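PDB 6EK4: PaxB from Photorhabdus luminescens, which probably acts as one component of a two-component alpha-helical pore-forming toxin, like its counterpart in the YaxAB system. Local coordinates for residues A[19-24]-A[299-304]; A[58-63]-A[130-135]; A[73-78]-A[331-336]; A[143-148]-A[293-298]. One frame throughout, in Å; residues are numbered along the deposited sequence.

Three of the four contacts cluster along one part of an elongated, almost entirely helical chain. Contact 1 lies centrally in this cluster, its centre about 11 Å from that of contact 2 and about 15 Å from that of contact 4. It touches both, and helix 247-321 is common to contacts 1 and 4. Contact 3 stands apart, its centre about 22 Å from that of contact 2, about 26 Å from contact 1 and about 39 Å from contact 4. In sequence, 58-63 pairs with 130-135 before 143-148 meets 293-298, and contact 1 spans both pairs; contact 3 alternates with contacts 1 and 2. Helices from both ends and the middle of the chain are thereby assembled into one long bundle.

Contact 1: residues A[19-24]-A[299-304]; sequences VKTLSQ and LLQAAK
Leu22 packs tightly on the aliphatic root of Gln301, and these two residues together carry most of the contact. Leu22 CG lies 3.7 Å from Gln301 CB, and Leu22 CD1 reaches the same Gln301 CB at 3.7 Å. The two side chains run alongside one another in opposite senses. Leu22 holds CG anti to its own backbone N (chi1 -159°), which carries CD1 along the partner helix as far as Ala302 N, 3.9 Å away. Leu57 of helix 42-73 touches both Leu22 and Ala302, so this flank of the contact is closed by a third helix. The arrangement is helix-on-helix packing in an elongated alpha-helical bundle: the short axes of 19-24 and 299-304 approach to 8.7 Å and run at 129° to one another, a steep antiparallel crossing. Leu22 and Gln301 mark its narrowest backbone point, their CA atoms 5.8 Å apart. No hydrogen bond joins the two segments. On the other side the packing is looser. Gln301 bends at its second torsion (chi2 -62°), which turns the amide back toward the start of helix 19-35, where OE1 accepts a hydrogen bond from the backbone N of Asn18. Thr21, partly exposed, brings its methyl CG2 no closer than 4.3 Å to Gln301 NE2.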
loop_
_atom_site.group_PDB
_atom_site.type_symbol
_atom_site.label_atom_id
_atom_site.label_comp_id
_atom_site.label_asym_id
_atom_site.label_seq_id
_atom_site.Cartn_x
_atom_site.Cartn_y
_atom_site.Cartn_z
ATOM N N VAL A 19 5.533 9.741 17.320
ATOM C CA VAL A 19 4.159 9.230 17.386
ATOM C C VAL A 19 3.311 9.606 16.163
ATOM O O VAL A 19 2.269 8.995 15.923
ATOM C CB VAL A 19 3.432 9.673 18.679
ATOM C CG1 VAL A 19 4.076 9.021 19.894
ATOM C CG2 VAL A 19 3.410 11.192 18.822
ATOM N N LYS A 20 3.754 10.609 15.404
ATOM C CA LYS A 20 3.104 10.968 14.140
ATOM C C LYS A 20 3.329 9.871 13.103
ATOM O O LYS A 20 2.396 9.458 12.416
ATOM C CB LYS A 20 3.630 12.307 13.610
ATOM C CG LYS A 20 2.799 12.891 12.476
ATOM C CD LYS A 20 3.418 14.161 11.916
ATOM C CE LYS A 20 2.521 14.795 10.867
ATOM N NZ LYS A 20 3.232 15.829 10.065
ATOM N N THR A 21 4.571 9.405 12.998
ATOM C CA THR A 21 4.912 8.282 12.125
ATOM C C THR A 21 4.144 7.019 12.529
ATOM O O THR A 21 3.759 6.218 11.672
ATOM C CB THR A 21 6.428 7.998 12.158
ATOM O OG1 THR A 21 7.142 9.172 11.752
ATOM C CG2 THR A 21 6.794 6.844 11.233
ATOM N N LEU A 22 3.922 6.855 13.832
ATOM C CA LEU A 22 3.155 5.730 14.365
ATOM C C LEU A 22 1.684 5.850 13.967
ATOM O O LEU A 22 1.111 4.915 13.412
ATOM C CB LEU A 22 3.286 5.669 15.896
ATOM C CG LEU A 22 2.991 4.338 16.600
ATOM C CD1 LEU A 22 3.391 4.427 18.065
ATOM C CD2 LEU A 22 1.531 3.921 16.473
ATOM N N SER A 23 1.088 7.007 14.250
ATOM C CA SER A 23 -0.341 7.228 14.010
ATOM C C SER A 23 -0.696 7.339 12.526
ATOM O O SER A 23 -1.767 6.893 12.109
ATOM C CB SER A 23 -0.822 8.477 14.753
ATOM O OG SER A 23 -0.714 8.303 16.156
ATOM N N GLN A 24 0.194 7.940 11.737
ATOM C CA GLN A 24 -0.014 8.064 10.295
ATOM C C GLN A 24 0.018 6.693 9.618
ATOM O O GLN A 24 -0.724 6.451 8.668
ATOM C CB GLN A 24 1.041 8.987 9.670
ATOM C CG GLN A 24 0.847 9.271 8.184
ATOM C CD GLN A 24 -0.436 10.028 7.891
ATOM O OE1 GLN A 24 -0.667 11.111 8.430
ATOM N NE2 GLN A 24 -1.276 9.464 7.027
ATOM N N LEU A 299 5.249 -0.464 14.232
ATOM C CA LEU A 299 5.803 -1.370 15.247
ATOM C C LEU A 299 7.181 -0.931 15.764
ATOM O O LEU A 299 7.514 -1.173 16.926
ATOM C CB LEU A 299 5.874 -2.807 14.710
ATOM C CG LEU A 299 4.547 -3.573 14.692
ATOM C CD1 LEU A 299 4.695 -4.887 13.939
ATOM C CD2 LEU A 299 4.032 -3.818 16.105
ATOM N N LEU A 300 7.975 -0.301 14.899
ATOM C CA LEU A 300 9.247 0.310 15.313
ATOM C C LEU A 300 9.012 1.392 16.366
ATOM O O LEU A 300 9.725 1.456 17.367
ATOM C CB LEU A 300 9.992 0.908 14.108
ATOM C CG LEU A 300 11.059 0.051 13.413
ATOM C CD1 LEU A 300 10.677 -1.422 13.344
ATOM C CD2 LEU A 300 11.340 0.601 12.021
ATOM N N GLN A 301 8.009 2.234 16.133
ATOM C CA GLN A 301 7.634 3.281 17.081
ATOM C C GLN A 301 6.947 2.684 18.307
ATOM O O GLN A 301 7.131 3.169 19.423
ATOM C CB GLN A 301 6.701 4.300 16.419
ATOM C CG GLN A 301 7.283 5.004 15.201
ATOM C CD GLN A 301 8.511 5.834 15.520
ATOM O OE1 GLN A 301 8.673 6.327 16.637
ATOM N NE2 GLN A 301 9.381 6.002 14.533
ATOM N N ALA A 302 6.159 1.632 18.092
ATOM C CA ALA A 302 5.442 0.957 19.176
ATOM C C ALA A 302 6.396 0.232 20.123
ATOM O O ALA A 302 6.199 0.243 21.339
ATOM C CB ALA A 302 4.429 -0.024 18.609
ATOM N N ALA A 303 7.420 -0.405 19.557
ATOM C CA ALA A 303 8.417 -1.122 20.349
ATOM C C ALA A 303 9.236 -0.170 21.222
ATOM O O ALA A 303 9.647 -0.536 22.325
ATOM C CB ALA A 303 9.334 -1.927 19.442
ATOM N N LYS A 304 9.467 1.044 20.726
ATOM C CA LYS A 304 10.211 2.055 21.477
ATOM C C LYS A 304 9.422 2.594 22.675
ATOM O O LYS A 304 10.016 3.009 23.670
ATOM C CB LYS A 304 10.637 3.206 20.559
ATOM C CG LYS A 304 11.740 2.838 19.578
ATOM C CD LYS A 304 12.004 3.960 18.584
ATOM C CE LYS A 304 13.031 3.552 17.539
ATOM N NZ LYS A 304 13.370 4.671 16.616
#

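Contact 2: residues A[58-63]-A[130-135]; sequences DEAARA and ANLMAS
Ala60 and Met133 bring their CA atoms to 6.7 Å where segments 58-63 and 130-135 pass each other at 160°, nearly antiparallel, with their axes 9.8 Å apart. This is packing between neighbouring antiparallel helices of the long bundle, helix 42-73 against helix 101-141, and it is wholly apolar across the two segments. Met133 does most of the reaching. Its CG is anti to the backbone N, and further bends at chi2 (55°) and chi3 deliver the terminal methyl onto the backbone of the other helix. There CE sits 3.7 Å from Ala61 N and is similarly close to Ala61 CB, at 3.8 Å. Ala60, its CB directed at helix 101-141, is the more covered alanine although its approaches are longer: that CB lies 4.2 Å from Met133 CE and 4.4 Å from Leu132 CG. Leu305 of helix 247-321 touches both Ala61 and Met133, adding a third helix to the packing. Asp58 and Arg62 are engaged elsewhere. Asp58 OD1 engages Ser23 OG of helix 19-35, while Arg62 NE forms a salt bridge with Asp58 OD2 at 2.9 Å; the oxygen lies close to the guanidinium plane, whereas NE meets OD2 from above the carboxylate plane.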
loop_
_atom_site.group_PDB
_atom_site.type_symbol
_atom_site.label_atom_id
_atom_site.label_comp_id
_atom_site.label_asym_id
_atom_site.label_seq_id
_atom_site.Cartn_x
_atom_site.Cartn_y
_atom_site.Cartn_z
ATOM N N ASP A 58 -2.712 2.182 18.641
ATOM C CA ASP A 58 -2.664 3.644 18.615
ATOM C C ASP A 58 -3.405 4.245 19.811
ATOM O O ASP A 58 -2.933 5.208 20.415
ATOM C CB ASP A 58 -3.268 4.171 17.309
ATOM C CG ASP A 58 -2.973 5.640 17.078
ATOM O OD1 ASP A 58 -1.797 6.041 17.189
ATOM O OD2 ASP A 58 -3.920 6.394 16.773
ATOM N N GLU A 59 -4.561 3.670 20.140
ATOM C CA GLU A 59 -5.347 4.086 21.308
ATOM C C GLU A 59 -4.560 3.906 22.604
ATOM O O GLU A 59 -4.587 4.772 23.479
ATOM C CB GLU A 59 -6.658 3.290 21.392
ATOM C CG GLU A 59 -7.716 3.707 20.379
ATOM C CD GLU A 59 -8.804 2.662 20.187
ATOM O OE1 GLU A 59 -9.088 1.892 21.132
ATOM O OE2 GLU A 59 -9.385 2.613 19.084
ATOM N N ALA A 60 -3.866 2.776 22.718
ATOM C CA ALA A 60 -3.046 2.481 23.890
ATOM C C ALA A 60 -1.883 3.462 24.013
ATOM O O ALA A 60 -1.560 3.916 25.113
ATOM C CB ALA A 60 -2.526 1.053 23.825
ATOM N N ALA A 61 -1.263 3.786 22.881
ATOM C CA ALA A 61 -0.154 4.739 22.848
ATOM C C ALA A 61 -0.601 6.141 23.264
ATOM O O ALA A 61 0.090 6.811 24.033
ATOM C CB ALA A 61 0.469 4.775 21.461
ATOM N N ARG A 62 -1.755 6.574 22.757
ATOM C CA ARG A 62 -2.304 7.896 23.085
ATOM C C ARG A 62 -2.704 8.026 24.557
ATOM O O ARG A 62 -2.540 9.089 25.151
ATOM C CB ARG A 62 -3.515 8.214 22.206
ATOM C CG ARG A 62 -3.176 8.512 20.756
ATOM C CD ARG A 62 -4.435 8.567 19.905
ATOM N NE ARG A 62 -4.136 8.748 18.484
ATOM C CZ ARG A 62 -3.801 9.905 17.913
ATOM N NH1 ARG A 62 -3.709 11.026 18.628
ATOM N NH2 ARG A 62 -3.553 9.943 16.607
ATOM N N ALA A 63 -3.233 6.948 25.131
ATOM C CA ALA A 63 -3.716 6.954 26.513
ATOM C C ALA A 63 -2.585 6.820 27.527
ATOM O O ALA A 63 -2.703 7.303 28.654
ATOM C CB ALA A 63 -4.730 5.841 26.719
ATOM N N ALA A 130 3.719 -1.106 29.677
ATOM C CA ALA A 130 4.659 -1.883 28.870
ATOM C C ALA A 130 4.039 -3.213 28.444
ATOM O O ALA A 130 4.116 -3.591 27.275
ATOM C CB ALA A 130 5.948 -2.125 29.640
ATOM N N ASN A 131 3.427 -3.911 29.397
ATOM C CA ASN A 131 2.755 -5.183 29.122
ATOM C C ASN A 131 1.555 -5.015 28.192
ATOM O O ASN A 131 1.274 -5.891 27.373
ATOM C CB ASN A 131 2.306 -5.850 30.427
ATOM C CG ASN A 131 3.472 -6.269 31.305
ATOM O OD1 ASN A 131 4.633 -6.000 30.994
ATOM N ND2 ASN A 131 3.166 -6.931 32.414
ATOM N N LEU A 132 0.854 -3.890 28.328
ATOM C CA LEU A 132 -0.274 -3.563 27.457
ATOM C C LEU A 132 0.199 -3.315 26.025
ATOM O O LEU A 132 -0.351 -3.882 25.082
ATOM C CB LEU A 132 -1.023 -2.335 27.988
ATOM C CG LEU A 132 -2.180 -1.778 27.150
ATOM C CD1 LEU A 132 -3.157 -2.870 26.741
ATOM C CD2 LEU A 132 -2.898 -0.677 27.915
ATOM N N MET A 133 1.221 -2.476 25.870
ATOM C CA MET A 133 1.780 -2.174 24.550
ATOM C C MET A 133 2.384 -3.420 23.902
ATOM O O MET A 133 2.354 -3.561 22.679
ATOM C CB MET A 133 2.833 -1.060 24.652
ATOM C CG MET A 133 3.418 -0.598 23.320
ATOM S SD MET A 133 2.195 -0.067 22.100
ATOM C CE MET A 133 1.555 1.418 22.867
ATOM N N ALA A 134 2.926 -4.318 24.723
ATOM C CA ALA A 134 3.459 -5.591 24.237
ATOM C C ALA A 134 2.347 -6.495 23.709
ATOM O O ALA A 134 2.537 -7.196 22.716
ATOM C CB ALA A 134 4.231 -6.300 25.339
ATOM N N SER A 135 1.194 -6.474 24.378
ATOM C CA SER A 135 0.023 -7.235 23.930
ATOM C C SER A 135 -0.546 -6.686 22.622
ATOM O O SER A 135 -1.061 -7.445 21.797
ATOM C CB SER A 135 -1.069 -7.240 25.003
ATOM O OG SER A 135 -0.660 -7.979 26.138
#

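Contact 3: residues A[73-78]-A[331-336]; sequences RQLPPQ and KIIHKQ
The carbonyl oxygen of Leu75, a residue whose side chain packs on Ile333, accepts a hydrogen bond from the backbone N of Gln78 at 3.0 Å. That bond closes a type I beta turn from Leu75 to Gln78, with Pro76 and Pro77 at its two central positions. The turn presents Leu75 and Pro76 together to helix 326-348, their CB atoms both directed at it. Ile333 answers with two separate branches. Its ethyl arm ends in CD1, which lies 3.9 Å from Leu75 CD2 and 4.0 Å from Leu75 CB; Leu75 and Ile333 meet roughly perpendicular to each other. The methyl branch CG2 of Ile333 instead faces the proline ring, with Pro76 CG at 4.1 Å. The first torsion explains this division: CG1 stands anti to the carbonyl carbon and CG2 anti to the backbone N (chi1 -69°), and the two branches spread over neighbouring residues of the turn. Backbones remain well apart, the closest CA atoms, of Pro76 and Ile333, being 8.1 Å from one another. No hydrogen bond crosses between the segments, so side-chain packing alone joins them here. Leu75 and Ile333 are buried, while Pro76 is partly exposed. The turn connects helix 42-73 to helix 80-90; Leu75 also touches Val119 and Val122 of helix 101-141, while Ile332 and Gln336 pack helix 326-348 against Leu316 of helix 247-321.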
loop_
_atom_site.group_PDB
_atom_site.type_symbol
_atom_site.label_atom_id
_atom_site.label_comp_id
_atom_site.label_asym_id
_atom_site.label_seq_id
_atom_site.Cartn_x
_atom_site.Cartn_y
_atom_site.Cartn_z
ATOM N N ARG A 73 3.421 12.713 38.264
ATOM C CA ARG A 73 3.202 14.047 38.839
ATOM C C ARG A 73 2.738 14.022 40.301
ATOM O O ARG A 73 2.779 15.052 40.974
ATOM C CB ARG A 73 2.198 14.839 37.995
ATOM C CG ARG A 73 2.764 15.338 36.672
ATOM C CD ARG A 73 1.760 16.123 35.830
ATOM N NE ARG A 73 0.426 15.515 35.755
ATOM C CZ ARG A 73 -0.435 15.670 34.745
ATOM N NH1 ARG A 73 -1.618 15.067 34.799
ATOM N NH2 ARG A 73 -0.135 16.413 33.680
ATOM N N GLN A 74 2.298 12.863 40.787
ATOM C CA GLN A 74 1.861 12.728 42.180
ATOM C C GLN A 74 3.023 12.673 43.180
ATOM O O GLN A 74 2.832 12.964 44.363
ATOM C CB GLN A 74 0.973 11.491 42.352
ATOM C CG GLN A 74 -0.374 11.606 41.656
ATOM C CD GLN A 74 -1.371 10.553 42.107
ATOM O OE1 GLN A 74 -1.907 9.802 41.292
ATOM N NE2 GLN A 74 -1.627 10.496 43.411
ATOM N N LEU A 75 4.215 12.308 42.711
ATOM C CA LEU A 75 5.379 12.145 43.595
ATOM C C LEU A 75 6.027 13.466 44.058
ATOM O O LEU A 75 6.181 13.673 45.262
ATOM C CB LEU A 75 6.427 11.213 42.962
ATOM C CG LEU A 75 6.257 9.723 43.275
ATOM C CD1 LEU A 75 4.891 9.217 42.837
ATOM C CD2 LEU A 75 7.366 8.913 42.621
ATOM N N PRO A 76 6.403 14.359 43.116
ATOM C CA PRO A 76 7.073 15.619 43.491
ATOM C C PRO A 76 6.419 16.453 44.611
ATOM O O PRO A 76 7.135 16.944 45.485
ATOM C CB PRO A 76 7.102 16.410 42.179
ATOM C CG PRO A 76 7.092 15.375 41.114
ATOM C CD PRO A 76 6.314 14.206 41.651
ATOM N N PRO A 77 5.078 16.615 44.597
ATOM C CA PRO A 77 4.463 17.434 45.654
ATOM C C PRO A 77 4.426 16.808 47.059
ATOM O O PRO A 77 3.922 17.445 47.988
ATOM C CB PRO A 77 3.037 17.664 45.137
ATOM C CG PRO A 77 2.774 16.518 44.228
ATOM C CD PRO A 77 4.089 16.228 43.571
ATOM N N GLN A 78 4.946 15.591 47.218
ATOM C CA GLN A 78 4.998 14.938 48.529
ATOM C C GLN A 78 5.972 15.661 49.463
ATOM O O GLN A 78 6.942 16.275 49.012
ATOM C CB GLN A 78 5.399 13.463 48.393
ATOM C CG GLN A 78 4.421 12.597 47.604
ATOM C CD GLN A 78 3.225 12.139 48.420
ATOM O OE1 GLN A 78 2.715 12.869 49.271
ATOM N NE2 GLN A 78 2.765 10.920 48.157
ATOM N N LYS A 331 15.515 14.162 39.868
ATOM C CA LYS A 331 16.024 14.356 38.509
ATOM C C LYS A 331 15.457 13.304 37.552
ATOM O O LYS A 331 15.107 13.622 36.414
ATOM C CB LYS A 331 17.555 14.299 38.487
ATOM C CG LYS A 331 18.179 14.935 37.249
ATOM C CD LYS A 331 19.403 14.173 36.765
ATOM C CE LYS A 331 19.008 12.945 35.959
ATOM N NZ LYS A 331 20.184 12.103 35.602
ATOM N N ILE A 332 15.371 12.058 38.019
ATOM C CA ILE A 332 14.855 10.950 37.209
ATOM C C ILE A 332 13.392 11.183 36.833
ATOM O O ILE A 332 12.993 10.928 35.698
ATOM C CB ILE A 332 14.980 9.588 37.939
ATOM C CG1 ILE A 332 16.445 9.262 38.267
ATOM C CG2 ILE A 332 14.367 8.465 37.109
ATOM C CD1 ILE A 332 17.379 9.255 37.074
ATOM N N ILE A 333 12.601 11.665 37.789
ATOM C CA ILE A 333 11.187 11.958 37.552
ATOM C C ILE A 333 11.023 13.092 36.539
ATOM O O ILE A 333 10.216 12.985 35.614
ATOM C CB ILE A 333 10.451 12.306 38.868
ATOM C CG1 ILE A 333 10.340 11.058 39.750
ATOM C CG2 ILE A 333 9.060 12.867 38.590
ATOM C CD1 ILE A 333 9.989 11.351 41.193
ATOM N N HIS A 334 11.788 14.168 36.713
ATOM C CA HIS A 334 11.712 15.324 35.808
ATOM C C HIS A 334 12.221 15.007 34.400
ATOM O O HIS A 334 11.738 15.583 33.424
ATOM C CB HIS A 334 12.456 16.531 36.393
ATOM C CG HIS A 334 11.650 17.305 37.390
ATOM N ND1 HIS A 334 11.538 16.930 38.712
ATOM C CD2 HIS A 334 10.906 18.429 37.255
ATOM C CE1 HIS A 334 10.764 17.790 39.349
ATOM N NE2 HIS A 334 10.367 18.709 38.488
ATOM N N LYS A 335 13.188 14.099 34.297
ATOM C CA LYS A 335 13.688 13.652 32.996
ATOM C C LYS A 335 12.635 12.781 32.308
ATOM O O LYS A 335 12.393 12.917 31.107
ATOM C CB LYS A 335 15.002 12.878 33.151
ATOM C CG LYS A 335 15.862 12.868 31.898
ATOM C CD LYS A 335 16.978 11.841 31.993
ATOM C CE LYS A 335 17.799 11.798 30.715
ATOM N NZ LYS A 335 18.737 10.643 30.690
ATOM N N GLN A 336 12.015 11.892 33.084
ATOM C CA GLN A 336 10.917 11.056 32.594
ATOM C C GLN A 336 9.685 11.885 32.231
ATOM O O GLN A 336 8.982 11.564 31.275
ATOM C CB GLN A 336 10.531 9.999 33.634
ATOM C CG GLN A 336 11.511 8.841 33.735
ATOM C CD GLN A 336 11.050 7.758 34.694
ATOM O OE1 GLN A 336 9.905 7.753 35.146
ATOM N NE2 GLN A 336 11.944 6.828 35.007
#

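Contact 4: residues A[143-148]-A[293-298]; sequences VVILER and KERTTL
Arg295 sends its guanidinium from helix 247-321 to the backbone of the loop 143-148, where NH1 donates to Val143 O at 2.7 Å. The side chain starts with CG anti to the backbone N and stays extended until it bends at its third torsion (chi3 65°), which brings the end group edge-on to the loop. The bond is nearly straight, with an N-H...O angle of 174°. It uses a lone pair in the carbonyl plane of Val143, and the oxygen also lies close to the plane of the guanidinium. Ile145 approaches differently. Its CG1 is placed between the backbone N and the carbonyl carbon (chi1 50°), and the branch runs past Arg295 in the opposite sense: CG1 is 3.9 Å from Arg295 NH2, and CD1 covers one face of the guanidinium. Val143 adds CB at 4.0 Å from Arg295 NH1. A water lies at the guanidinium edge and accepts from Ile145 N at 3.2 Å, together with a weak bond from Arg295 NH2. Arg295 NH1 also bonds Val140 O near the end of helix 101-141, and NH2 forms a salt bridge with Asp292, while Ile50 of helix 42-73 packs on the side chain. The buried arginine thus couples its own helix to the loop after helix 101-141; the Asp292 carboxylate probably offsets its charge, and backbone carbonyls take up the N-H groups of NH1.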
loop_
_atom_site.group_PDB
_atom_site.type_symbol
_atom_site.label_atom_id
_atom_site.label_comp_id
_atom_site.label_asym_id
_atom_site.label_seq_id
_atom_site.Cartn_x
_atom_site.Cartn_y
_atom_site.Cartn_z
ATOM N N VAL A 143 -0.676 -11.500 12.764
ATOM C CA VAL A 143 -1.493 -11.722 11.571
ATOM C C VAL A 143 -0.564 -11.907 10.374
ATOM O O VAL A 143 0.183 -10.995 10.022
ATOM C CB VAL A 143 -2.459 -10.547 11.300
ATOM C CG1 VAL A 143 -3.307 -10.827 10.065
ATOM C CG2 VAL A 143 -3.347 -10.293 12.512
ATOM N N VAL A 144 -0.612 -13.086 9.755
ATOM C CA VAL A 144 0.284 -13.419 8.646
ATOM C C VAL A 144 -0.399 -13.122 7.313
ATOM O O VAL A 144 -1.450 -13.686 7.015
ATOM C CB VAL A 144 0.705 -14.904 8.685
ATOM C CG1 VAL A 144 1.805 -15.176 7.666
ATOM C CG2 VAL A 144 1.167 -15.291 10.085
ATOM N N ILE A 145 0.208 -12.244 6.514
ATOM C CA ILE A 145 -0.375 -11.815 5.232
ATOM C C ILE A 145 0.516 -12.041 4.002
ATOM O O ILE A 145 0.006 -12.069 2.880
ATOM C CB ILE A 145 -0.794 -10.325 5.271
ATOM C CG1 ILE A 145 0.341 -9.443 5.804
ATOM C CG2 ILE A 145 -2.041 -10.149 6.127
ATOM C CD1 ILE A 145 0.125 -7.962 5.579
ATOM N N LEU A 146 1.825 -12.207 4.201
ATOM C CA LEU A 146 2.774 -12.308 3.083
ATOM C C LEU A 146 3.125 -13.743 2.664
ATOM O O LEU A 146 4.085 -13.951 1.919
ATOM C CB LEU A 146 4.064 -11.541 3.410
ATOM C CG LEU A 146 3.961 -10.028 3.632
ATOM C CD1 LEU A 146 5.354 -9.437 3.804
ATOM C CD2 LEU A 146 3.222 -9.342 2.490
ATOM N N GLU A 147 2.353 -14.728 3.125
ATOM C CA GLU A 147 2.555 -16.114 2.694
ATOM C C GLU A 147 2.187 -16.269 1.219
ATOM O O GLU A 147 1.039 -16.047 0.835
ATOM C CB GLU A 147 1.739 -17.088 3.548
ATOM C CG GLU A 147 2.404 -17.447 4.868
ATOM C CD GLU A 147 1.562 -18.371 5.730
ATOM O OE1 GLU A 147 1.976 -18.646 6.877
ATOM O OE2 GLU A 147 0.490 -18.824 5.271
ATOM N N ARG A 148 3.179 -16.645 0.412
ATOM C CA ARG A 148 3.055 -16.772 -1.049
ATOM C C ARG A 148 2.304 -15.617 -1.729
ATOM O O ARG A 148 1.517 -15.833 -2.654
ATOM C CB ARG A 148 2.457 -18.135 -1.444
ATOM C CG ARG A 148 1.046 -18.418 -0.947
ATOM C CD ARG A 148 0.460 -19.629 -1.653
ATOM N NE ARG A 148 -0.602 -20.262 -0.874
ATOM C CZ ARG A 148 -1.206 -21.401 -1.210
ATOM N NH1 ARG A 148 -0.865 -22.050 -2.322
ATOM N NH2 ARG A 148 -2.159 -21.896 -0.426
ATOM N N LYS A 293 4.416 -2.995 5.162
ATOM C CA LYS A 293 5.442 -1.962 5.327
ATOM C C LYS A 293 4.994 -0.853 6.280
ATOM O O LYS A 293 5.812 -0.299 7.015
ATOM C CB LYS A 293 5.846 -1.377 3.972
ATOM C CG LYS A 293 6.625 -2.352 3.101
ATOM C CD LYS A 293 6.925 -1.775 1.727
ATOM C CE LYS A 293 7.612 -2.799 0.839
ATOM N NZ LYS A 293 7.813 -2.301 -0.550
ATOM N N GLU A 294 3.702 -0.530 6.262
ATOM C CA GLU A 294 3.131 0.417 7.222
ATOM C C GLU A 294 3.090 -0.193 8.626
ATOM O O GLU A 294 3.295 0.508 9.618
ATOM C CB GLU A 294 1.723 0.849 6.800
ATOM C CG GLU A 294 1.657 1.628 5.489
ATOM C CD GLU A 294 2.205 3.041 5.581
ATOM O OE1 GLU A 294 2.570 3.491 6.689
ATOM O OE2 GLU A 294 2.272 3.710 4.527
ATOM N N ARG A 295 2.823 -1.496 8.702
ATOM C CA ARG A 295 2.828 -2.211 9.979
ATOM C C ARG A 295 4.229 -2.258 10.583
ATOM O O ARG A 295 4.392 -2.118 11.793
ATOM C CB ARG A 295 2.290 -3.634 9.813
ATOM C CG ARG A 295 2.328 -4.451 11.097
ATOM C CD ARG A 295 1.585 -5.767 10.968
ATOM N NE ARG A 295 2.211 -6.667 10.003
ATOM C CZ ARG A 295 1.869 -7.942 9.828
ATOM N NH1 ARG A 295 0.902 -8.494 10.556
ATOM N NH2 ARG A 295 2.504 -8.675 8.919
ATOM N N THR A 296 5.234 -2.472 9.738
ATOM C CA THR A 296 6.626 -2.469 10.179
ATOM C C THR A 296 7.023 -1.096 10.725
ATOM O O THR A 296 7.743 -1.006 11.719
ATOM C CB THR A 296 7.579 -2.867 9.031
ATOM O OG1 THR A 296 7.233 -4.172 8.553
ATOM C CG2 THR A 296 9.030 -2.874 9.496
ATOM N N THR A 297 6.540 -0.035 10.079
ATOM C CA THR A 297 6.856 1.334 10.489
ATOM C C THR A 297 6.277 1.680 11.862
ATOM O O THR A 297 6.971 2.266 12.694
ATOM C CB THR A 297 6.354 2.360 9.452
ATOM O OG1 THR A 297 7.038 2.159 8.210
ATOM C CG2 THR A 297 6.595 3.790 9.926
ATOM N N LEU A 298 5.016 1.320 12.095
ATOM C CA LEU A 298 4.352 1.634 13.364
ATOM C C LEU A 298 4.892 0.787 14.519
ATOM O O LEU A 298 4.981 1.267 15.648
ATOM C CB LEU A 298 2.828 1.486 13.244
ATOM C CG LEU A 298 2.198 0.086 13.264
ATOM C CD1 LEU A 298 1.839 -0.364 14.676
ATOM C CD2 LEU A 298 0.958 0.055 12.384
HETATM O O HOH W 1 3.225 -11.217 7.023
#